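Local structure of putative HpcE protein (Mycolicibacterium smegmatis, 6V77) at residues Q27-D32 and W40-E45; E260-T263 and G269-T272; R139-V144 and F216-L221; G8-V13 and V19-A24. The protein is a putative HpcE protein of the FAH family, with a mixed beta fold that binds a zinc ion. One frame throughout, in Å; residues are numbered along the deposited sequence. Where two conformers were deposited one is given.

Contact 1: Q27-D32 and W40-E45; sequences QRFGPD and WDAFQE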
# COMPACT_ATOMS: atom_id res chain seq x y z
N GLN B 27 14.48 -16.99 20.09
CA GLN B 27 14.31 -16.78 18.65
C GLN B 27 12.99 -17.32 18.12
O GLN B 27 12.80 -17.37 16.90
CB GLN B 27 15.47 -17.38 17.84
CG GLN B 27 16.84 -17.09 18.44
CD GLN B 27 17.10 -15.62 18.57
OE1 GLN B 27 16.74 -14.85 17.68
NE2 GLN B 27 17.72 -15.22 19.67
N ARG B 28 12.06 -17.72 18.99
CA ARG B 28 10.79 -18.25 18.53
C ARG B 28 9.88 -17.15 17.96
O ARG B 28 9.11 -17.42 17.04
CB ARG B 28 10.09 -18.99 19.65
CG ARG B 28 8.87 -19.73 19.21
CD ARG B 28 8.31 -20.59 20.33
NE ARG B 28 6.90 -20.86 20.10
CZ ARG B 28 6.03 -21.15 21.05
NH1 ARG B 28 6.42 -21.21 22.32
NH2 ARG B 28 4.76 -21.36 20.74
N PHE B 29 9.97 -15.93 18.50
CA PHE B 29 9.21 -14.76 18.06
C PHE B 29 10.13 -13.56 17.88
O PHE B 29 10.97 -13.27 18.74
CB PHE B 29 8.10 -14.40 19.07
CG PHE B 29 7.16 -15.53 19.34
CD1 PHE B 29 6.23 -15.91 18.39
CD2 PHE B 29 7.24 -16.26 20.51
CE1 PHE B 29 5.38 -16.97 18.60
CE2 PHE B 29 6.39 -17.31 20.74
CZ PHE B 29 5.46 -17.68 19.78
N GLY B 30 9.95 -12.82 16.78
CA GLY B 30 10.75 -11.65 16.53
C GLY B 30 12.07 -12.01 15.88
O GLY B 30 12.30 -13.16 15.49
N PRO B 31 12.98 -11.03 15.75
CA PRO B 31 12.87 -9.66 16.28
C PRO B 31 12.01 -8.70 15.43
O PRO B 31 11.67 -7.61 15.92
CB PRO B 31 14.33 -9.20 16.32
CG PRO B 31 14.97 -9.98 15.18
CD PRO B 31 14.34 -11.33 15.27
N ASP B 32 11.67 -9.07 14.20
CA ASP B 32 10.86 -8.19 13.36
C ASP B 32 9.45 -8.07 13.93
O ASP B 32 8.81 -9.10 14.20
CB ASP B 32 10.81 -8.74 11.93
CG ASP B 32 9.73 -8.09 11.07
OD1 ASP B 32 9.53 -6.85 11.14
OD2 ASP B 32 9.10 -8.82 10.28
N TRP B 40 0.38 -14.01 16.14
CA TRP B 40 -0.08 -13.24 17.30
C TRP B 40 -0.56 -14.13 18.44
O TRP B 40 -0.16 -13.96 19.59
CB TRP B 40 -1.19 -12.27 16.87
CG TRP B 40 -1.64 -11.32 17.97
CD1 TRP B 40 -2.89 -11.23 18.52
CD2 TRP B 40 -0.84 -10.32 18.61
NE1 TRP B 40 -2.91 -10.23 19.48
CE2 TRP B 40 -1.67 -9.66 19.55
CE3 TRP B 40 0.49 -9.91 18.48
CZ2 TRP B 40 -1.19 -8.61 20.37
CZ3 TRP B 40 0.95 -8.86 19.28
CH2 TRP B 40 0.11 -8.24 20.22
N ASP B 41 -1.45 -15.09 18.14
CA ASP B 41 -2.00 -15.90 19.22
C ASP B 41 -0.92 -16.72 19.90
O ASP B 41 -0.87 -16.81 21.13
CB ASP B 41 -3.12 -16.80 18.71
CG ASP B 41 -4.37 -16.03 18.35
OD1 ASP B 41 -4.45 -14.84 18.70
OD2 ASP B 41 -5.27 -16.62 17.73
N ALA B 42 -0.05 -17.36 19.10
CA ALA B 42 1.06 -18.11 19.67
C ALA B 42 1.96 -17.20 20.50
O ALA B 42 2.41 -17.58 21.59
CB ALA B 42 1.85 -18.79 18.56
N PHE B 43 2.21 -15.98 20.01
CA PHE B 43 3.06 -15.06 20.77
C PHE B 43 2.43 -14.72 22.12
O PHE B 43 3.11 -14.76 23.16
CB PHE B 43 3.34 -13.79 19.96
CG PHE B 43 3.83 -12.64 20.83
CD1 PHE B 43 5.08 -12.70 21.44
CD2 PHE B 43 3.02 -11.55 21.07
CE1 PHE B 43 5.54 -11.66 22.25
CE2 PHE B 43 3.46 -10.51 21.90
CZ PHE B 43 4.73 -10.57 22.49
N GLN B 44 1.14 -14.38 22.12
CA GLN B 44 0.48 -14.01 23.37
C GLN B 44 0.43 -15.17 24.35
O GLN B 44 0.59 -14.98 25.56
CB GLN B 44 -0.92 -13.49 23.08
CG GLN B 44 -0.91 -12.15 22.35
CD GLN B 44 -2.03 -11.25 22.80
OE1 GLN B 44 -3.21 -11.55 22.60
NE2 GLN B 44 -1.68 -10.13 23.43
N GLU B 45 0.21 -16.38 23.84
CA GLU B 45 0.23 -17.54 24.72
C GLU B 45 1.61 -17.74 25.33
O GLU B 45 1.73 -18.02 26.53
CB GLU B 45 -0.22 -18.80 23.97
CG GLU B 45 -0.19 -20.07 24.81
CD GLU B 45 -1.03 -19.99 26.09
OE1 GLU B 45 -2.00 -19.20 26.13
OE2 GLU B 45 -0.72 -20.73 27.05
O HOH W 1 2.76 -20.30 22.15
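Arg28 and Phe29 meet Ala42 and Phe43 where a loop packs on a helix in the N-terminal part of the chain. The loop leads from helix 21-24 to helix 33-38, and the partner is the first part of helix 40-49. The segments are joined by helix 33-38, and the loop packs on the helix that follows. Arg28 comes first. Its chain is extended and runs along the surface to the helix. Arg28 NH2 ends 4.5 Å from Ala42 CB. A water bridges the two residues: it donates to Ala42 O at 2.8 Å and accepts only a weak bond from Arg28 NH2. The water thus gives a helix carbonyl a partner at the exposed side of the contact.

Phe29 follows and is buried. With CG beside the backbone N (chi1 -57°), its ring covers the backbone at Phe43. Phe43 CA sits over one face, 3.8 Å from the centroid of the Phe29 ring, as a CH-pi contact. CG of Arg28 lies over the opposite face. Phe29 CZ reaches 4.0 Å from Ala42 CB. The two rings form a T-shaped pair, with centroids 5.8 Å apart and planes at 72°. Phe43 supplies the edge and Phe29 the face. Leu36 of helix 33-38 and Val21 of helix 21-24 touch both phenylalanines, and the Phe29 ring also meets Trp46. After Phe29 the loop leaves the helix at Gly30, whose N bonds to Asp35 OD2, and a cis peptide precedes Pro31. Back at the ring pair, the leading edge atom is Phe43 CD1, 4.1 Å from Phe29 CG.

Contact 2: E260-T263 and G269-T272; sequences ELRT and GEFT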
# COMPACT_ATOMS: atom_id res chain seq x y z
N GLU B 260 6.40 22.91 17.03
CA GLU B 260 6.46 21.65 17.76
C GLU B 260 5.04 21.13 17.92
O GLU B 260 4.17 21.83 18.45
CB GLU B 260 7.12 21.83 19.13
CG GLU B 260 8.62 21.88 19.07
CD GLU B 260 9.23 21.79 20.44
OE1 GLU B 260 9.63 20.68 20.84
OE2 GLU B 260 9.30 22.84 21.11
N LEU B 261 4.82 19.90 17.46
CA LEU B 261 3.49 19.31 17.41
C LEU B 261 3.49 18.13 18.37
O LEU B 261 4.18 17.13 18.12
CB LEU B 261 3.15 18.86 15.99
CG LEU B 261 1.85 18.08 15.78
CD1 LEU B 261 0.66 19.01 15.96
CD2 LEU B 261 1.85 17.46 14.38
N ARG B 262 2.72 18.23 19.43
CA ARG B 262 2.56 17.14 20.38
C ARG B 262 1.25 16.43 20.07
O ARG B 262 0.20 17.07 19.94
CB ARG B 262 2.59 17.67 21.83
CG ARG B 262 2.24 16.60 22.88
CD ARG B 262 2.40 17.15 24.31
NE ARG B 262 1.96 16.14 25.26
CZ ARG B 262 0.71 16.03 25.71
NH1 ARG B 262 -0.22 16.88 25.32
NH2 ARG B 262 0.41 15.06 26.56
N THR B 263 1.31 15.11 19.95
CA THR B 263 0.18 14.28 19.55
C THR B 263 -0.04 13.27 20.68
O THR B 263 0.94 12.70 21.17
CB THR B 263 0.48 13.56 18.23
OG1 THR B 263 0.78 14.52 17.21
CG2 THR B 263 -0.68 12.67 17.77
N GLY B 269 -0.56 6.84 24.64
CA GLY B 269 0.78 7.32 24.36
C GLY B 269 0.79 8.76 23.92
O GLY B 269 -0.25 9.40 23.72
N GLU B 270 2.00 9.28 23.76
CA GLU B 270 2.15 10.61 23.17
C GLU B 270 3.51 10.71 22.49
O GLU B 270 4.43 9.96 22.81
CB GLU B 270 2.02 11.71 24.22
CG GLU B 270 3.17 11.74 25.20
CD GLU B 270 3.13 12.99 26.06
OE1 GLU B 270 2.48 12.94 27.11
OE2 GLU B 270 3.72 14.01 25.66
N PHE B 271 3.63 11.69 21.59
CA PHE B 271 4.94 12.05 21.07
C PHE B 271 4.92 13.48 20.58
O PHE B 271 3.87 14.03 20.25
CB PHE B 271 5.40 11.08 19.96
CG PHE B 271 4.45 10.92 18.78
CD1 PHE B 271 4.48 11.80 17.70
CD2 PHE B 271 3.64 9.78 18.69
CE1 PHE B 271 3.65 11.61 16.58
CE2 PHE B 271 2.81 9.57 17.60
CZ PHE B 271 2.82 10.47 16.53
N THR B 272 6.10 14.08 20.52
CA THR B 272 6.24 15.45 20.06
C THR B 272 7.26 15.51 18.93
O THR B 272 8.32 14.88 18.99
CB THR B 272 6.64 16.39 21.22
OG1 THR B 272 5.63 16.34 22.24
CG2 THR B 272 6.77 17.83 20.73
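Arg262 and Glu270 form a two-pronged salt bridge across neighbouring strands. The guanidinium is held side-on: NE bonds to Glu270 OE2 at 2.8 Å, and NH2 bonds to Glu270 OE1 at 3.0 Å. Both oxygens lie close to the guanidinium plane. The carboxylate is turned 68° against that plane, so both N-H groups come to the oxygens from above the carboxylate plane. The extended Arg262 chain (chi1 172°) carries its end across to Glu270. Its NH1 has a weak, long ion pair with Glu200 on the next strand.

Beneath this lies the backbone of an antiparallel beta hairpin, strands 260-265 and 269-277, within a five-stranded mixed sheet. Thr263 and Phe271 are a hydrogen-bonded pair: Thr263 N to Phe271 O is 2.8 Å, and Phe271 N to Thr263 O is 2.9 Å. Arg262 and Thr272 are the adjoining non-hydrogen-bonded pair. On their face Thr272 OG1 lies 3.3 Å from Arg262 CB.

The face of Thr263 and Phe271 is buried. These two side chains lie side by side, and Thr263 CB is 4.1 Å from Phe271 CE1, over one ring face. Thr263 OG1 bonds to Gln151 NE2. Val149 of strand 144-155 touches both side chains.

Contact 3: R139-V144 and F216-L221; sequences RAWEFV and FPVSNL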
# COMPACT_ATOMS: atom_id res chain seq x y z
N ARG B 139 -17.38 -9.06 16.00
CA ARG B 139 -16.17 -9.73 16.45
C ARG B 139 -14.90 -8.95 16.15
O ARG B 139 -13.80 -9.44 16.42
CB ARG B 139 -16.06 -11.13 15.81
CG ARG B 139 -17.27 -12.03 16.03
CD ARG B 139 -17.22 -12.74 17.38
NE ARG B 139 -16.25 -13.84 17.37
CZ ARG B 139 -15.94 -14.58 18.43
NH1 ARG B 139 -16.52 -14.34 19.61
NH2 ARG B 139 -15.05 -15.55 18.32
N ALA B 140 -15.01 -7.74 15.59
CA ALA B 140 -13.84 -7.15 14.93
C ALA B 140 -12.70 -6.86 15.91
O ALA B 140 -11.53 -6.99 15.56
CB ALA B 140 -14.23 -5.87 14.19
N TRP B 141 -13.02 -6.43 17.14
CA TRP B 141 -11.93 -6.10 18.06
C TRP B 141 -11.10 -7.33 18.40
O TRP B 141 -9.91 -7.21 18.71
CB TRP B 141 -12.45 -5.47 19.35
CG TRP B 141 -12.69 -3.97 19.29
CD1 TRP B 141 -13.90 -3.34 19.36
CD2 TRP B 141 -11.70 -2.93 19.20
NE1 TRP B 141 -13.73 -1.97 19.29
CE2 TRP B 141 -12.39 -1.69 19.20
CE3 TRP B 141 -10.30 -2.92 19.11
CZ2 TRP B 141 -11.72 -0.45 19.14
CZ3 TRP B 141 -9.65 -1.70 19.04
CH2 TRP B 141 -10.36 -0.48 19.05
N GLU B 142 -11.70 -8.52 18.32
CA GLU B 142 -10.94 -9.74 18.57
C GLU B 142 -9.89 -9.99 17.49
O GLU B 142 -8.98 -10.81 17.70
CB GLU B 142 -11.89 -10.93 18.68
CG GLU B 142 -12.88 -10.75 19.82
CD GLU B 142 -13.90 -11.86 19.86
OE1 GLU B 142 -13.51 -13.03 19.68
OE2 GLU B 142 -15.10 -11.56 20.04
N PHE B 143 -10.00 -9.32 16.34
CA PHE B 143 -9.00 -9.42 15.28
C PHE B 143 -7.90 -8.37 15.40
O PHE B 143 -7.00 -8.34 14.55
CB PHE B 143 -9.66 -9.29 13.90
CG PHE B 143 -10.47 -10.49 13.49
CD1 PHE B 143 -10.09 -11.26 12.39
CD2 PHE B 143 -11.60 -10.86 14.21
CE1 PHE B 143 -10.83 -12.38 12.02
CE2 PHE B 143 -12.34 -11.99 13.85
CZ PHE B 143 -11.96 -12.75 12.76
N VAL B 144 -7.95 -7.52 16.43
CA VAL B 144 -7.03 -6.41 16.59
C VAL B 144 -5.93 -6.82 17.55
O VAL B 144 -6.21 -7.26 18.68
CB VAL B 144 -7.76 -5.16 17.09
CG1 VAL B 144 -6.76 -4.05 17.53
CG2 VAL B 144 -8.68 -4.63 16.00
N PHE B 216 -17.62 6.07 11.65
CA PHE B 216 -17.51 4.63 11.45
C PHE B 216 -16.54 4.10 12.49
O PHE B 216 -15.33 4.34 12.38
CB PHE B 216 -17.03 4.33 10.03
CG PHE B 216 -17.85 5.03 8.97
CD1 PHE B 216 -19.14 4.60 8.68
CD2 PHE B 216 -17.34 6.14 8.30
CE1 PHE B 216 -19.90 5.26 7.72
CE2 PHE B 216 -18.10 6.80 7.36
CZ PHE B 216 -19.38 6.36 7.07
N PRO B 217 -17.02 3.46 13.55
CA PRO B 217 -16.11 2.99 14.61
C PRO B 217 -15.16 1.94 14.09
O PRO B 217 -15.30 1.42 12.98
CB PRO B 217 -17.06 2.40 15.65
CG PRO B 217 -18.33 3.16 15.46
CD PRO B 217 -18.43 3.36 13.96
N VAL B 218 -14.17 1.61 14.93
CA VAL B 218 -13.12 0.66 14.54
C VAL B 218 -13.73 -0.63 14.01
O VAL B 218 -13.33 -1.14 12.96
CB VAL B 218 -12.18 0.39 15.73
CG1 VAL B 218 -11.28 -0.80 15.43
CG2 VAL B 218 -11.33 1.64 16.03
N SER B 219 -14.74 -1.16 14.71
CA SER B 219 -15.31 -2.44 14.29
C SER B 219 -15.96 -2.32 12.92
O SER B 219 -15.89 -3.24 12.10
CB SER B 219 -16.35 -2.93 15.30
OG SER B 219 -15.74 -3.26 16.53
N ASN B 220 -16.62 -1.20 12.67
CA ASN B 220 -17.27 -1.00 11.38
C ASN B 220 -16.24 -0.86 10.27
O ASN B 220 -16.42 -1.40 9.18
CB ASN B 220 -18.17 0.24 11.44
CG ASN B 220 -18.88 0.50 10.14
OD1 ASN B 220 -18.37 1.20 9.27
ND2 ASN B 220 -20.06 -0.09 9.98
N LEU B 221 -15.15 -0.14 10.53
CA LEU B 221 -14.07 -0.03 9.56
C LEU B 221 -13.53 -1.41 9.17
O LEU B 221 -13.34 -1.70 7.99
CB LEU B 221 -12.94 0.83 10.12
CG LEU B 221 -13.24 2.32 10.32
CD1 LEU B 221 -12.03 2.97 11.00
CD2 LEU B 221 -13.57 3.01 8.98
O HOH W 2 -16.13 -5.75 17.71
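Val218 and Ser219 open helix 218-226 and pack against Ala140 and Trp141. Those two lie in the turn that precedes strand 144-155, and residues 141-143 are part of a 3-10 segment. Pro217 is at the N-cap position of the helix.

Val218 comes first and points at the indole. Its CG1 stands over one face of the six-membered ring of Trp141, 3.8 Å from the centroid and 15° off the normal, a CH-pi contact. CB comes still closer to one ring atom, with Trp141 CZ2 at 3.5 Å. The valine and tryptophan side chains cross at about a right angle. Val218 also touches Leu124 and Val126 of strand 118-128, so the indole and the strand both border this branched side chain.

Ser219 is next. Ser219 CA lies 3.6 Å from Ala140 CB, and here the two backbones come nearest, their CA atoms 5.0 Å apart. Ser219 OG stands beside the backbone N (chi1 -67°), which places it 3.4 Å from Trp141 CD1. A water links the segments: it is 2.8 Å from Ser219 OG and accepts from Trp141 N at 3.2 Å. Further along the helix, Asn220 ND2 bonds to Glu137 OE1, just before the turn, and Ile222 touches Ala140 and Val144.

Both segments fall in the family's C-terminal region, and the contact joins a helix to the turn between two strands of the large mixed sheet. The join is mainly apolar. One water carries the polar link between Ser219 and the turn's backbone, while Trp141 NE1 bonds to Asp193 OD1, outside the two segments, which should limit rotation of the indole.

Contact 4: G8-V13 and V19-A24; sequences GRIHLV and VDVAKA. With SO4 (sulfate ion), chain P.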
# COMPACT_ATOMS: atom_id res chain seq x y z
N GLY B 8 14.61 -1.36 15.51
CA GLY B 8 14.13 -2.43 14.64
C GLY B 8 13.82 -3.76 15.30
O GLY B 8 13.38 -4.69 14.59
N ARG B 9 14.03 -3.89 16.60
CA ARG B 9 13.78 -5.13 17.34
C ARG B 9 12.58 -4.96 18.25
O ARG B 9 12.52 -4.00 19.04
CB ARG B 9 15.00 -5.51 18.18
CG ARG B 9 16.25 -5.74 17.37
CD ARG B 9 17.39 -6.17 18.28
NE ARG B 9 17.11 -7.46 18.90
CZ ARG B 9 17.38 -8.63 18.32
NH1 ARG B 9 17.10 -9.77 18.95
NH2 ARG B 9 17.93 -8.65 17.12
N ILE B 10 11.63 -5.89 18.19
CA ILE B 10 10.41 -5.71 18.96
C ILE B 10 10.66 -6.11 20.41
O ILE B 10 11.31 -7.12 20.70
CB ILE B 10 9.23 -6.48 18.32
CG1 ILE B 10 7.90 -6.06 18.96
CG2 ILE B 10 9.43 -8.01 18.40
CD1 ILE B 10 7.52 -4.56 18.75
N HIS B 11 10.17 -5.28 21.33
CA HIS B 11 10.33 -5.50 22.76
C HIS B 11 8.98 -5.51 23.45
O HIS B 11 8.04 -4.84 23.03
CB HIS B 11 11.17 -4.38 23.41
CG HIS B 11 12.64 -4.47 23.14
ND1 HIS B 11 13.17 -4.37 21.87
CD2 HIS B 11 13.69 -4.63 23.98
CE1 HIS B 11 14.48 -4.47 21.94
NE2 HIS B 11 14.82 -4.64 23.20
N LEU B 12 8.93 -6.25 24.55
CA LEU B 12 7.78 -6.27 25.44
C LEU B 12 8.04 -5.27 26.56
O LEU B 12 9.14 -5.23 27.12
CB LEU B 12 7.57 -7.69 26.00
CG LEU B 12 6.34 -8.05 26.83
CD1 LEU B 12 5.05 -7.79 26.06
CD2 LEU B 12 6.43 -9.51 27.25
N VAL B 13 7.04 -4.43 26.86
CA VAL B 13 7.12 -3.52 27.99
C VAL B 13 6.84 -4.31 29.26
O VAL B 13 5.78 -4.93 29.40
CB VAL B 13 6.12 -2.36 27.84
CG1 VAL B 13 5.98 -1.59 29.18
CG2 VAL B 13 6.55 -1.43 26.71
N VAL B 19 11.94 -5.80 27.45
CA VAL B 19 12.56 -7.10 27.23
C VAL B 19 12.56 -7.40 25.74
O VAL B 19 11.51 -7.31 25.09
CB VAL B 19 11.81 -8.21 28.00
CG1 VAL B 19 12.23 -9.57 27.48
CG2 VAL B 19 12.09 -8.07 29.51
N ASP B 20 13.72 -7.77 25.20
CA ASP B 20 13.85 -8.10 23.79
C ASP B 20 13.14 -9.43 23.54
O ASP B 20 13.49 -10.44 24.15
CB ASP B 20 15.32 -8.20 23.42
CG ASP B 20 15.54 -8.46 21.93
OD1 ASP B 20 15.82 -7.50 21.19
OD2 ASP B 20 15.43 -9.62 21.50
N VAL B 21 12.15 -9.44 22.64
CA VAL B 21 11.31 -10.62 22.50
C VAL B 21 12.10 -11.79 21.91
O VAL B 21 11.96 -12.94 22.36
CB VAL B 21 10.07 -10.30 21.64
CG1 VAL B 21 9.34 -11.61 21.23
CG2 VAL B 21 9.13 -9.38 22.41
N ALA B 22 12.92 -11.53 20.90
CA ALA B 22 13.61 -12.62 20.23
C ALA B 22 14.59 -13.31 21.17
O ALA B 22 14.67 -14.54 21.21
CB ALA B 22 14.33 -12.12 18.97
N LYS B 23 15.35 -12.52 21.95
CA LYS B 23 16.25 -13.12 22.93
C LYS B 23 15.48 -13.86 24.01
O LYS B 23 15.84 -14.98 24.39
CB LYS B 23 17.15 -12.05 23.56
CG LYS B 23 18.07 -11.34 22.59
CD LYS B 23 19.02 -10.39 23.31
CE LYS B 23 19.82 -9.57 22.32
NZ LYS B 23 20.52 -8.42 22.98
N ALA B 24 14.39 -13.26 24.50
CA ALA B 24 13.66 -13.86 25.61
C ALA B 24 13.02 -15.18 25.20
O ALA B 24 12.98 -16.13 25.99
CB ALA B 24 12.58 -12.89 26.11
S SO4 P . 18.44 -12.41 16.47
O1 SO4 P . 18.17 -12.28 17.90
O2 SO4 P . 19.10 -11.20 15.99
O3 SO4 P . 17.20 -12.61 15.73
O4 SO4 P . 19.31 -13.57 16.26
O HOH W 3 13.11 -8.92 19.55
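Arg9 and Asp20 meet almost in one plane. Guanidinium and carboxylate are only 17° apart, and the arginine grips side-on. NE bonds to Asp20 OD1 at 2.6 Å, nearly straight at 173°, and NH1 bonds to Asp20 OD2 at 3.1 Å. Both oxygens are met on their syn side. A bend in the arginine chain at chi3 brings this edge round to the aspartate. Another edge of the guanidinium holds a sulfate ion, probably from the crystallisation liquor: NH1 bonds to O1 and NH2 to O2. The two-bond grip would probably keep the carboxylate charged.

Asp20 is also the N-cap of helix 21-24. Its OD2 accepts from Lys23 N at 2.9 Å, so this one oxygen has two donors.

His11 stands across the aspartate, its ring 86° from the carboxylate plane. Asp20 CA lies over one face of the His11 ring, 3.7 Å from the centroid. ND1 bonds in the ring plane to Arg9 O, which helps fix the ring's rotation.

The backbones form an antiparallel beta hairpin. His11 and Asp20 are a non-hydrogen-bonded pair, and Leu12 and Val19 are hydrogen-bonded, with Leu12 N 2.8 Å from Val19 O. One more backbone bond, Val21 N to Ile10 O, ties the first turn of the helix to the strand. A water joins the same carbonyl to Ala22 N. Ile10 CG2 packs against Val21 CB at 4.0 Å.

Strand 9-14 also pairs with strand 2-6, where Leu3 touches Ile10 and Leu12. Leu36 of helix 33-38 packs on Ile10 and Val21, and Trp46 of helix 40-49 packs on Ala24.

In the fold
Along the chain the order is contact 4, contact 1, contact 3, contact 2. Contacts 4 and 1 are neighbours, with centres about 10 Å apart, and build one N-terminal unit. Pro31 O and Ile10 N are probably hydrogen-bonded, and Phe29 O packs on Val21. The hairpin of contact 4 belongs to the large mixed sheet, as do the strands flanking the 139-144 turn of contact 3. Contact 2 lies in the second, five-stranded sheet. Contacts 2 and 3 share the family's C-terminal region but lie on opposite sides of the chain's centre, about 26 Å between centres. The Thr263 and Val218 side chains are about 11 and 14 Å from the zinc ion, so neither contact lines its site.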